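Local coordinates for protein blue-light receptor of the bluf-family (Rhodobacter sphaeroides, PDB 2BYC) that senses blue light as a BLUF-family photoreceptor, here in its dark state with flavin mononucleotide as the bound chromophore, at the flavin mononucleotide site. Numbering follows the deposited sequence.

The flavin mononucleotide site. Residues 10, 26, 29-30, 33-34, 43, 50, 52, 64, 67-68, 71, 73-74, 95. With FMN (flavin mononucleotide), chain B.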
ATOM      1  N   TYR A  10      -1.674  -6.376  -0.836  1.00 11.49           N
ATOM      2  CA  TYR A  10      -0.874  -7.456  -1.347  1.00 11.80           C
ATOM      3  C   TYR A  10       0.531  -7.290  -0.783  1.00 12.02           C
ATOM      4  O   TYR A  10       0.909  -6.257  -0.287  1.00 11.31           O
ATOM      5  CB  TYR A  10      -0.895  -7.469  -2.924  1.00 12.02           C
ATOM      6  CG  TYR A  10      -0.086  -6.335  -3.474  1.00 13.62           C
ATOM      7  CD1 TYR A  10       1.294  -6.394  -3.436  1.00 14.91           C
ATOM      8  CD2 TYR A  10      -0.694  -5.214  -4.065  1.00 11.78           C
ATOM      9  CE1 TYR A  10       2.047  -5.354  -3.888  1.00 18.49           C
ATOM     10  CE2 TYR A  10       0.073  -4.158  -4.543  1.00 12.56           C
ATOM     11  CZ  TYR A  10       1.432  -4.260  -4.479  1.00 15.24           C
ATOM     12  OH  TYR A  10       2.268  -3.273  -4.903  1.00 18.46           O
ATOM     13  N   ILE A  26       8.483   5.106  -8.737  1.00 18.14           N
ATOM     14  CA  ILE A  26       7.213   4.528  -8.364  1.00 16.84           C
ATOM     15  C   ILE A  26       6.364   5.574  -7.732  1.00 14.54           C
ATOM     16  O   ILE A  26       5.178   5.573  -7.943  1.00 15.13           O
ATOM     17  CB  ILE A  26       7.366   3.349  -7.423  1.00 16.04           C
ATOM     18  CG1 ILE A  26       8.012   2.183  -8.196  1.00 17.57           C
ATOM     19  CG2 ILE A  26       6.027   3.061  -6.806  1.00 15.41           C
ATOM     20  CD1 ILE A  26       8.425   1.022  -7.376  1.00 12.96           C
ATOM     21  N   ALA A  29       5.132   8.185 -10.450  1.00 18.22           N
ATOM     22  CA  ALA A  29       4.110   7.515 -11.233  1.00 18.81           C
ATOM     23  C   ALA A  29       2.784   7.389 -10.551  1.00 18.96           C
ATOM     24  O   ALA A  29       1.779   7.676 -11.146  1.00 19.05           O
ATOM     25  CB  ALA A  29       4.589   6.128 -11.653  1.00 20.27           C
ATOM     26  N   SER A  30       2.800   6.957  -9.286  1.00 18.71           N
ATOM     27  CA  SER A  30       1.625   6.595  -8.572  1.00 20.44           C
ATOM     28  C   SER A  30       0.866   7.832  -8.110  1.00 22.13           C
ATOM     29  O   SER A  30      -0.353   7.859  -8.120  1.00 22.78           O
ATOM     30  CB  SER A  30       2.014   5.762  -7.370  1.00 19.47           C
ATOM     31  OG  SER A  30       2.626   6.628  -6.491  1.00 22.41           O
ATOM     32  N   ARG A  33      -1.209   8.841 -11.385  1.00 20.28           N
ATOM     33  CA  ARG A  33      -2.171   7.768 -11.676  1.00 20.66           C
ATOM     34  C   ARG A  33      -3.212   7.611 -10.592  1.00 20.53           C
ATOM     35  O   ARG A  33      -4.435   7.658 -10.839  1.00 21.45           O
ATOM     36  CB  ARG A  33      -1.397   6.448 -11.823  1.00 20.05           C
ATOM     37  CG  ARG A  33      -2.175   5.213 -12.220  1.00 22.85           C
ATOM     38  CD  ARG A  33      -2.267   5.138 -13.724  1.00 31.47           C
ATOM     39  NE  ARG A  33      -1.287   4.276 -14.408  1.00 33.90           N
ATOM     40  CZ  ARG A  33      -0.004   4.512 -14.598  1.00 34.14           C
ATOM     41  NH1 ARG A  33       0.585   5.565 -14.101  1.00 41.85           N
ATOM     42  NH2 ARG A  33       0.713   3.644 -15.258  1.00 35.61           N
ATOM     43  N   ASN A  34      -2.775   7.451  -9.349  1.00 18.70           N
ATOM     44  CA  ASN A  34      -3.790   7.250  -8.297  1.00 18.29           C
ATOM     45  C   ASN A  34      -4.780   8.420  -8.185  1.00 19.52           C
ATOM     46  O   ASN A  34      -5.993   8.258  -7.981  1.00 19.47           O
ATOM     47  CB  ASN A  34      -3.134   6.961  -6.935  1.00 16.05           C
ATOM     48  CG  ASN A  34      -2.415   5.667  -6.932  1.00 14.25           C
ATOM     49  OD1 ASN A  34      -2.376   4.975  -7.922  1.00 17.96           O
ATOM     50  ND2 ASN A  34      -1.830   5.324  -5.824  1.00 17.27           N
ATOM     51  N   LEU A  43       2.140   2.382   0.825  1.00 11.85           N
ATOM     52  CA  LEU A  43       3.087   1.383   0.439  1.00 12.21           C
ATOM     53  C   LEU A  43       4.125   1.229   1.499  1.00 11.17           C
ATOM     54  O   LEU A  43       4.777   2.202   1.916  1.00 11.88           O
ATOM     55  CB  LEU A  43       3.737   1.890  -0.777  1.00 11.73           C
ATOM     56  CG  LEU A  43       4.867   1.137  -1.492  1.00 14.24           C
ATOM     57  CD1 LEU A  43       4.424  -0.248  -1.893  1.00 11.13           C
ATOM     58  CD2 LEU A  43       5.414   1.956  -2.651  1.00 10.59           C
ATOM     59  N   PHE A  50       7.451  -5.490  -0.243  1.00 13.84           N
ATOM     60  CA  PHE A  50       6.504  -4.320  -0.181  1.00 12.40           C
ATOM     61  C   PHE A  50       5.226  -4.904   0.305  1.00 12.90           C
ATOM     62  O   PHE A  50       4.900  -6.075   0.006  1.00 12.78           O
ATOM     63  CB  PHE A  50       6.196  -3.905  -1.604  1.00 11.25           C
ATOM     64  CG  PHE A  50       7.288  -3.151  -2.301  1.00 14.53           C
ATOM     65  CD1 PHE A  50       7.856  -3.633  -3.495  1.00 16.40           C
ATOM     66  CD2 PHE A  50       7.756  -1.956  -1.805  1.00 15.91           C
ATOM     67  CE1 PHE A  50       8.849  -2.869  -4.179  1.00 13.15           C
ATOM     68  CE2 PHE A  50       8.745  -1.236  -2.467  1.00 17.81           C
ATOM     69  CZ  PHE A  50       9.270  -1.712  -3.681  1.00 14.02           C
ATOM     70  N   GLN A  52       1.445  -3.326   0.005  1.00 13.69           N
ATOM     71  CA  GLN A  52       0.699  -2.191  -0.527  1.00 12.61           C
ATOM     72  C   GLN A  52      -0.797  -2.334  -0.263  1.00 12.65           C
ATOM     73  O   GLN A  52      -1.338  -3.404  -0.418  1.00 12.63           O
ATOM     74  CB  GLN A  52       1.027  -1.927  -2.012  1.00 13.32           C
ATOM     75  CG  GLN A  52       0.442  -0.614  -2.399  1.00 11.30           C
ATOM     76  CD  GLN A  52       0.722  -0.256  -3.822  1.00 14.13           C
ATOM     77  OE1 GLN A  52       0.825  -1.108  -4.709  1.00 13.77           O
ATOM     78  NE2 GLN A  52       0.845   1.013  -4.052  1.00 15.25           N
ATOM     79  N   LEU A  64      -5.520  -1.142 -11.496  1.00 19.58           N
ATOM     80  CA  LEU A  64      -4.273  -0.761 -10.951  1.00 19.63           C
ATOM     81  C   LEU A  64      -3.516  -1.995 -10.591  1.00 20.00           C
ATOM     82  O   LEU A  64      -2.340  -2.105 -10.892  1.00 20.23           O
ATOM     83  CB  LEU A  64      -4.473   0.169  -9.748  1.00 18.42           C
ATOM     84  CG  LEU A  64      -3.130   0.756  -9.276  1.00 21.46           C
ATOM     85  CD1 LEU A  64      -2.219   1.518 -10.373  1.00 22.61           C
ATOM     86  CD2 LEU A  64      -3.252   1.574  -8.011  1.00 15.41           C
ATOM     87  N   LEU A  67      -1.817  -3.510 -13.450  1.00 22.66           N
ATOM     88  CA  LEU A  67      -0.596  -2.801 -13.864  1.00 22.44           C
ATOM     89  C   LEU A  67       0.557  -3.065 -12.935  1.00 21.08           C
ATOM     90  O   LEU A  67       1.658  -3.393 -13.352  1.00 21.56           O
ATOM     91  CB  LEU A  67      -0.884  -1.317 -13.861  1.00 23.07           C
ATOM     92  CG  LEU A  67      -1.319  -0.908 -15.249  1.00 26.22           C
ATOM     93  CD1 LEU A  67      -2.036   0.458 -15.231  1.00 26.92           C
ATOM     94  CD2 LEU A  67      -0.054  -0.977 -16.216  1.00 22.61           C
ATOM     95  N   ILE A  68       0.298  -2.929 -11.655  1.00 21.30           N
ATOM     96  CA  ILE A  68       1.296  -3.134 -10.632  1.00 19.41           C
ATOM     97  C   ILE A  68       1.859  -4.588 -10.649  1.00 20.35           C
ATOM     98  O   ILE A  68       3.031  -4.828 -10.343  1.00 18.34           O
ATOM     99  CB  ILE A  68       0.685  -2.785  -9.259  1.00 20.23           C
ATOM    100  CG1 ILE A  68       0.298  -1.287  -9.123  1.00 14.69           C
ATOM    101  CG2 ILE A  68       1.643  -3.053  -8.206  1.00 21.75           C
ATOM    102  CD1 ILE A  68      -0.450  -1.063  -7.832  1.00 16.75           C
ATOM    103  N   ASP A  71       4.597  -5.188 -13.056  1.00 26.79           N
ATOM    104  CA  ASP A  71       5.835  -4.487 -12.740  1.00 25.31           C
ATOM    105  C   ASP A  71       7.040  -5.358 -12.330  1.00 25.55           C
ATOM    106  O   ASP A  71       6.991  -6.174 -11.412  1.00 25.59           O
ATOM    107  CB  ASP A  71       5.549  -3.339 -11.787  1.00 23.56           C
ATOM    108  CG  ASP A  71       6.714  -2.358 -11.688  1.00 22.84           C
ATOM    109  OD1 ASP A  71       7.865  -2.799 -11.599  1.00 21.02           O
ATOM    110  OD2 ASP A  71       6.494  -1.138 -11.690  1.00 18.62           O
ATOM    111  N   ARG A  73       9.685  -4.712 -10.773  1.00 26.08           N
ATOM    112  CA  ARG A  73      10.480  -4.294  -9.628  1.00 23.26           C
ATOM    113  C   ARG A  73      10.039  -5.005  -8.374  1.00 21.23           C
ATOM    114  O   ARG A  73      10.497  -4.670  -7.262  1.00 21.16           O
ATOM    115  CB  ARG A  73      10.463  -2.770  -9.491  1.00 24.80           C
ATOM    116  CG  ARG A  73      11.103  -2.027 -10.712  1.00 21.99           C
ATOM    117  CD  ARG A  73      10.876  -0.555 -10.636  1.00 21.07           C
ATOM    118  NE  ARG A  73       9.572  -0.237 -11.184  1.00 21.82           N
ATOM    119  CZ  ARG A  73       9.094   0.986 -11.321  1.00 23.03           C
ATOM    120  NH1 ARG A  73       9.822   2.065 -10.965  1.00 27.07           N
ATOM    121  NH2 ARG A  73       7.855   1.140 -11.766  1.00 22.85           N
ATOM    122  N   HIS A  74       9.144  -5.980  -8.525  1.00 20.36           N
ATOM    123  CA  HIS A  74       8.786  -6.878  -7.395  1.00 19.35           C
ATOM    124  C   HIS A  74       8.329  -8.212  -7.914  1.00 20.95           C
ATOM    125  O   HIS A  74       7.943  -8.277  -9.041  1.00 19.47           O
ATOM    126  CB  HIS A  74       7.734  -6.277  -6.425  1.00 17.80           C
ATOM    127  CG  HIS A  74       6.405  -5.913  -7.041  1.00 17.45           C
ATOM    128  ND1 HIS A  74       5.316  -5.561  -6.266  1.00 14.10           N
ATOM    129  CD2 HIS A  74       5.985  -5.813  -8.322  1.00 14.91           C
ATOM    130  CE1 HIS A  74       4.290  -5.247  -7.041  1.00 13.79           C
ATOM    131  NE2 HIS A  74       4.665  -5.390  -8.292  1.00 12.20           N
ATOM    132  N   MET A  95      -0.680   7.878  -2.517  1.00 17.64           N
ATOM    133  CA  MET A  95       0.171   6.729  -2.121  1.00 17.63           C
ATOM    134  C   MET A  95       1.087   7.393  -1.102  1.00 15.27           C
ATOM    135  O   MET A  95       1.664   8.391  -1.377  1.00 17.33           O
ATOM    136  CB  MET A  95       0.893   6.126  -3.341  1.00 17.20           C
ATOM    137  CG  MET A  95       1.476   4.698  -3.185  1.00 17.69           C
ATOM    138  SD  MET A  95       0.506   3.807  -2.002  1.00 19.32           S
ATOM    139  CE  MET A  95      -1.087   3.601  -2.854  1.00 20.36           C
TER
HETATM  140  N1  FMN B1137       1.794   2.785  -9.942  1.00 14.81           N
HETATM  141  C2  FMN B1137       0.675   3.534  -9.656  1.00 15.02           C
HETATM  142  O2  FMN B1137       0.186   4.288 -10.530  1.00 16.31           O
HETATM  143  N3  FMN B1137       0.084   3.482  -8.436  1.00 11.79           N
HETATM  144  C4  FMN B1137       0.662   2.689  -7.507  1.00 11.74           C
HETATM  145  O4  FMN B1137       0.124   2.581  -6.452  1.00 15.02           O
HETATM  146  C4A FMN B1137       1.800   1.922  -7.775  1.00 11.08           C
HETATM  147  N5  FMN B1137       2.350   1.120  -6.789  1.00 12.75           N
HETATM  148  C5A FMN B1137       3.442   0.284  -7.067  1.00 14.51           C
HETATM  149  C6  FMN B1137       3.970  -0.545  -6.102  1.00 12.21           C
HETATM  150  C7  FMN B1137       5.102  -1.343  -6.325  1.00 12.14           C
HETATM  151  C7M FMN B1137       5.565  -2.367  -5.280  1.00 11.11           C
HETATM  152  C8  FMN B1137       5.679  -1.308  -7.577  1.00 13.47           C
HETATM  153  C8M FMN B1137       6.865  -2.189  -7.937  1.00 11.88           C
HETATM  154  C9  FMN B1137       5.150  -0.485  -8.569  1.00 12.89           C
HETATM  155  C9A FMN B1137       4.005   0.326  -8.303  1.00 14.00           C
HETATM  156  N10 FMN B1137       3.464   1.182  -9.289  1.00 14.25           N
HETATM  157  C10 FMN B1137       2.345   1.957  -9.007  1.00 14.66           C
HETATM  158  C1' FMN B1137       4.209   1.520 -10.536  1.00 19.84           C
HETATM  159  C2' FMN B1137       3.311   0.956 -11.611  1.00 26.05           C
HETATM  160  O2' FMN B1137       3.733  -0.376 -11.664  1.00 24.88           O
HETATM  161  C3' FMN B1137       3.390   1.639 -12.988  1.00 30.03           C
HETATM  162  O3' FMN B1137       4.599   1.292 -13.585  1.00 34.64           O
HETATM  163  C4' FMN B1137       3.267   3.155 -13.015  1.00 34.70           C
HETATM  164  O4' FMN B1137       1.947   3.639 -12.689  1.00 35.95           O
HETATM  165  C5' FMN B1137       3.573   3.652 -14.431  1.00 39.41           C
HETATM  166  O5' FMN B1137       4.868   4.213 -14.654  1.00 42.74           O
HETATM  167  P   FMN B1137       4.961   5.021 -16.037  1.00 42.58           P
HETATM  168  O1P FMN B1137       6.315   5.733 -16.186  1.00 39.15           O
HETATM  169  O2P FMN B1137       4.800   3.946 -17.104  1.00 39.08           O
HETATM  170  O3P FMN B1137       3.782   5.957 -15.935  1.00 34.25           O
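The isoalloxazine of FMN lies edge-inward in a slot between two helices, the BLUF chromophore pocket. One wall is helix 19-37: Ile26 lays its CG2 branch over the middle and dimethylbenzene rings, and Ser30 points CB at the face of the pyrimidine, 3.4 Å from the ring centroid. From the opposite face Ile68 of helix 58-69 presses CG1 against the middle ring (3.7 Å to its centroid) and Leu64 CD1 lies under the N3-C2 edge of the pyrimidine.

The floor is polar. Gln52, extended beyond CG with CG anti to the backbone N (chi1 -169°), brings its amide NE2 to both flavin N5 (3.1 Å) and the carbonyl O4 in a forked, bent pair of bonds. Tyr10 OH donates to Gln52 OE1 at 2.6 Å from above the carbonyl plane, which helps fix the amide's rotation. At the pyrimidine end, N3 gives Asn34 OD1 a nearly straight bond of 2.9 Å (177° at H). The methyl end is capped by aromatic faces: C7M sits over Phe50 toward its rim, C8M over the centre of the His74 imidazole, itself held by NE2, which bonds in its own ring plane to Ile68 O from above the carbonyl plane.

Along the ribityl edge, Asp71 OD2 takes the O2' hydroxyl on its anti lone pair, while its syn side meets Arg73 NH2; Arg73 NE grips OD1, making a side-on, two-nitrogen salt bridge. An alanine at Asp71, with no carboxylate, would probably leave O2' less firmly held and the Arg73 guanidinium freer to swing. Arg33, bent at chi2 and chi3, turns NH1 and NH2 onto the ribityl hydroxyl O4', with NH1 hydrogen-bonded at 2.7 Å and in a looser salt bridge to phosphate O3P at 3.7 Å.

The phosphate end appears to be the open edge. The flavin thus lies between the two helices with its N5/O4 edge against strands 5-14 and 49-55 of the sheet, and its tail points away from them.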